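Local coordinates for sialyltransferase 0160 (PDB 4R84), which probably transfers sialic acid from a CMP-activated donor to galactose-ending glycans, as a GT-B glycosyltransferase carrying an extra N-terminal beta domain, at residues D91-F96 / N110-V115. Residues are numbered along the deposited sequence; the frame is centred on the assembly and turned at random.
Sequences DEKYCF and NTTLTV
Tyr94 and Leu113 sit at the middle of an antiparallel beta pairing between 91-96 and 110-115, the two arms of a hairpin in the small N-terminal domain, far from the donor-substrate pocket. Both backbone bonds of this pair, Tyr94 N to Leu113 O and Leu113 N to Tyr94 O, measure 2.7 Å. Phe96 and Thr111 form a similar pair, but at Glu92 and Val115 one bond is good (Val115 N to Glu92 O, 2.9 Å) and its return, Glu92 N to Val115 O, is weak at 3.4 Å. The largely apolar face carries Tyr94, Phe96, Leu113 and Val115, with Thr111, whose OG1 is hydrogen-bonded to Asn36, and at its margin Glu92, whose OE1 bonds to Thr68 OG1. With CG anti to its carbonyl carbon (chi1 -66°), the Tyr94 ring reaches diagonally to Val115, CE1 lying 3.7 Å from CG2, while Phe96 CE2 meets Leu113 CD1 at 4.1 Å, the two side chains crossing at about a right angle. Flat rings and branched aliphatics suit this face because Leu48 and Tyr46 of strand 45-48 close over Leu113, and Phe83 meets Tyr94 edge-to-face. The other face, partly exposed, suits polar and beta-branched residues: the methyl CG2 of Thr112 lies 4.2 Å from CD of Lys93, whose extended chain leads its amine away from the partner strand. There a disulfide ties Cys95 to Cys66 on the neighbouring strand 59-66. Just before the strand, Asp91 OD1 makes a salt bridge with Arg196. An antiparallel hairpin with one largely apolar face packed against strand 45-48 and the other toward solvent is the arrangement of a beta sandwich, consistent with the PKD-like family.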
loop_
_atom_site.group_PDB
_atom_site.type_symbol
_atom_site.label_atom_id
_atom_site.label_comp_id
_atom_site.label_asym_id
_atom_site.label_seq_id
_atom_site.Cartn_x
_atom_site.Cartn_y
_atom_site.Cartn_z
ATOM N N ASP A 91 -23.857 -14.130 7.953
ATOM C CA ASP A 91 -23.727 -13.290 9.131
ATOM C C ASP A 91 -25.047 -13.153 9.870
ATOM O O ASP A 91 -26.113 -13.248 9.275
ATOM C CB ASP A 91 -23.226 -11.889 8.755
ATOM C CG ASP A 91 -21.797 -11.890 8.226
ATOM O OD1 ASP A 91 -21.154 -12.962 8.181
ATOM O OD2 ASP A 91 -21.303 -10.791 7.875
ATOM N N GLU A 92 -24.975 -13.023 11.184
ATOM C CA GLU A 92 -26.191 -12.873 11.961
ATOM C C GLU A 92 -25.924 -12.037 13.192
ATOM O O GLU A 92 -24.885 -12.195 13.840
ATOM C CB GLU A 92 -26.740 -14.258 12.340
ATOM C CG GLU A 92 -28.043 -14.194 13.088
ATOM C CD GLU A 92 -28.620 -15.564 13.376
ATOM O OE1 GLU A 92 -29.653 -15.642 14.071
ATOM O OE2 GLU A 92 -28.048 -16.557 12.887
ATOM N N LYS A 93 -26.863 -11.166 13.550
ATOM C CA LYS A 93 -26.671 -10.370 14.742
ATOM C C LYS A 93 -27.471 -10.926 15.910
ATOM O O LYS A 93 -28.562 -11.480 15.775
ATOM C CB LYS A 93 -26.990 -8.886 14.483
ATOM C CG LYS A 93 -28.430 -8.461 14.566
ATOM C CD LYS A 93 -28.536 -6.952 14.266
ATOM C CE LYS A 93 -29.978 -6.535 14.002
ATOM N NZ LYS A 93 -30.025 -5.167 13.448
ATOM N N TYR A 94 -26.836 -10.827 17.061
ATOM C CA TYR A 94 -27.351 -11.324 18.329
ATOM C C TYR A 94 -27.325 -10.156 19.284
ATOM O O TYR A 94 -26.278 -9.534 19.454
ATOM C CB TYR A 94 -26.485 -12.469 18.842
ATOM C CG TYR A 94 -26.512 -13.705 17.989
ATOM C CD1 TYR A 94 -25.776 -13.787 16.823
ATOM C CD2 TYR A 94 -27.255 -14.815 18.371
ATOM C CE1 TYR A 94 -25.810 -14.904 16.043
ATOM C CE2 TYR A 94 -27.290 -15.947 17.595
ATOM C CZ TYR A 94 -26.560 -15.989 16.434
ATOM O OH TYR A 94 -26.582 -17.118 15.651
ATOM N N CYS A 95 -28.459 -9.868 19.911
ATOM C CA CYS A 95 -28.609 -8.695 20.762
ATOM C C CYS A 95 -28.815 -9.133 22.222
ATOM O O CYS A 95 -29.657 -9.993 22.492
ATOM C CB CYS A 95 -29.826 -7.910 20.315
ATOM S SG CYS A 95 -29.928 -7.810 18.512
ATOM N N PHE A 96 -28.071 -8.559 23.167
ATOM C CA PHE A 96 -28.206 -8.935 24.594
ATOM C C PHE A 96 -28.369 -7.686 25.447
ATOM O O PHE A 96 -27.740 -6.661 25.183
ATOM C CB PHE A 96 -27.001 -9.748 25.067
ATOM C CG PHE A 96 -26.765 -10.984 24.254
ATOM C CD1 PHE A 96 -27.430 -12.162 24.547
ATOM C CD2 PHE A 96 -25.917 -10.953 23.155
ATOM C CE1 PHE A 96 -27.216 -13.308 23.784
ATOM C CE2 PHE A 96 -25.704 -12.086 22.397
ATOM C CZ PHE A 96 -26.354 -13.266 22.708
ATOM N N ASN A 110 -26.575 -2.606 26.603
ATOM C CA ASN A 110 -27.063 -3.232 25.391
ATOM C C ASN A 110 -25.884 -3.561 24.482
ATOM O O ASN A 110 -25.150 -2.680 24.078
ATOM C CB ASN A 110 -28.058 -2.325 24.669
ATOM C CG ASN A 110 -29.233 -1.930 25.545
ATOM O OD1 ASN A 110 -29.897 -2.784 26.134
ATOM N ND2 ASN A 110 -29.485 -0.631 25.643
ATOM N N THR A 111 -25.677 -4.842 24.216
ATOM C CA THR A 111 -24.570 -5.252 23.382
ATOM C C THR A 111 -25.077 -5.993 22.161
ATOM O O THR A 111 -25.835 -6.943 22.277
ATOM C CB THR A 111 -23.590 -6.144 24.152
ATOM O OG1 THR A 111 -23.011 -5.396 25.230
ATOM C CG2 THR A 111 -22.491 -6.649 23.217
ATOM N N THR A 112 -24.653 -5.556 20.984
ATOM C CA THR A 112 -25.042 -6.234 19.761
ATOM C C THR A 112 -23.835 -6.916 19.160
ATOM O O THR A 112 -22.856 -6.255 18.833
ATOM C CB THR A 112 -25.629 -5.265 18.752
ATOM O OG1 THR A 112 -26.729 -4.591 19.365
ATOM C CG2 THR A 112 -26.091 -6.003 17.505
ATOM N N LEU A 113 -23.899 -8.237 19.056
ATOM C CA LEU A 113 -22.813 -9.009 18.487
ATOM C C LEU A 113 -23.201 -9.487 17.098
ATOM O O LEU A 113 -24.253 -10.106 16.927
ATOM C CB LEU A 113 -22.481 -10.217 19.374
ATOM C CG LEU A 113 -22.093 -9.841 20.804
ATOM C CD1 LEU A 113 -21.752 -11.097 21.646
ATOM C CD2 LEU A 113 -20.944 -8.817 20.778
ATOM N N THR A 114 -22.351 -9.231 16.110
ATOM C CA THR A 114 -22.596 -9.750 14.781
ATOM C C THR A 114 -21.572 -10.864 14.514
ATOM O O THR A 114 -20.366 -10.648 14.603
ATOM C CB THR A 114 -22.503 -8.635 13.697
ATOM O OG1 THR A 114 -23.472 -7.614 13.977
ATOM C CG2 THR A 114 -22.807 -9.192 12.324
ATOM N N VAL A 115 -22.064 -12.064 14.240
ATOM C CA VAL A 115 -21.187 -13.188 13.908
ATOM C C VAL A 115 -20.789 -13.087 12.462
ATOM O O VAL A 115 -21.648 -12.991 11.581
ATOM C CB VAL A 115 -21.880 -14.535 14.185
ATOM C CG1 VAL A 115 -21.040 -15.707 13.668
ATOM C CG2 VAL A 115 -22.168 -14.671 15.675
#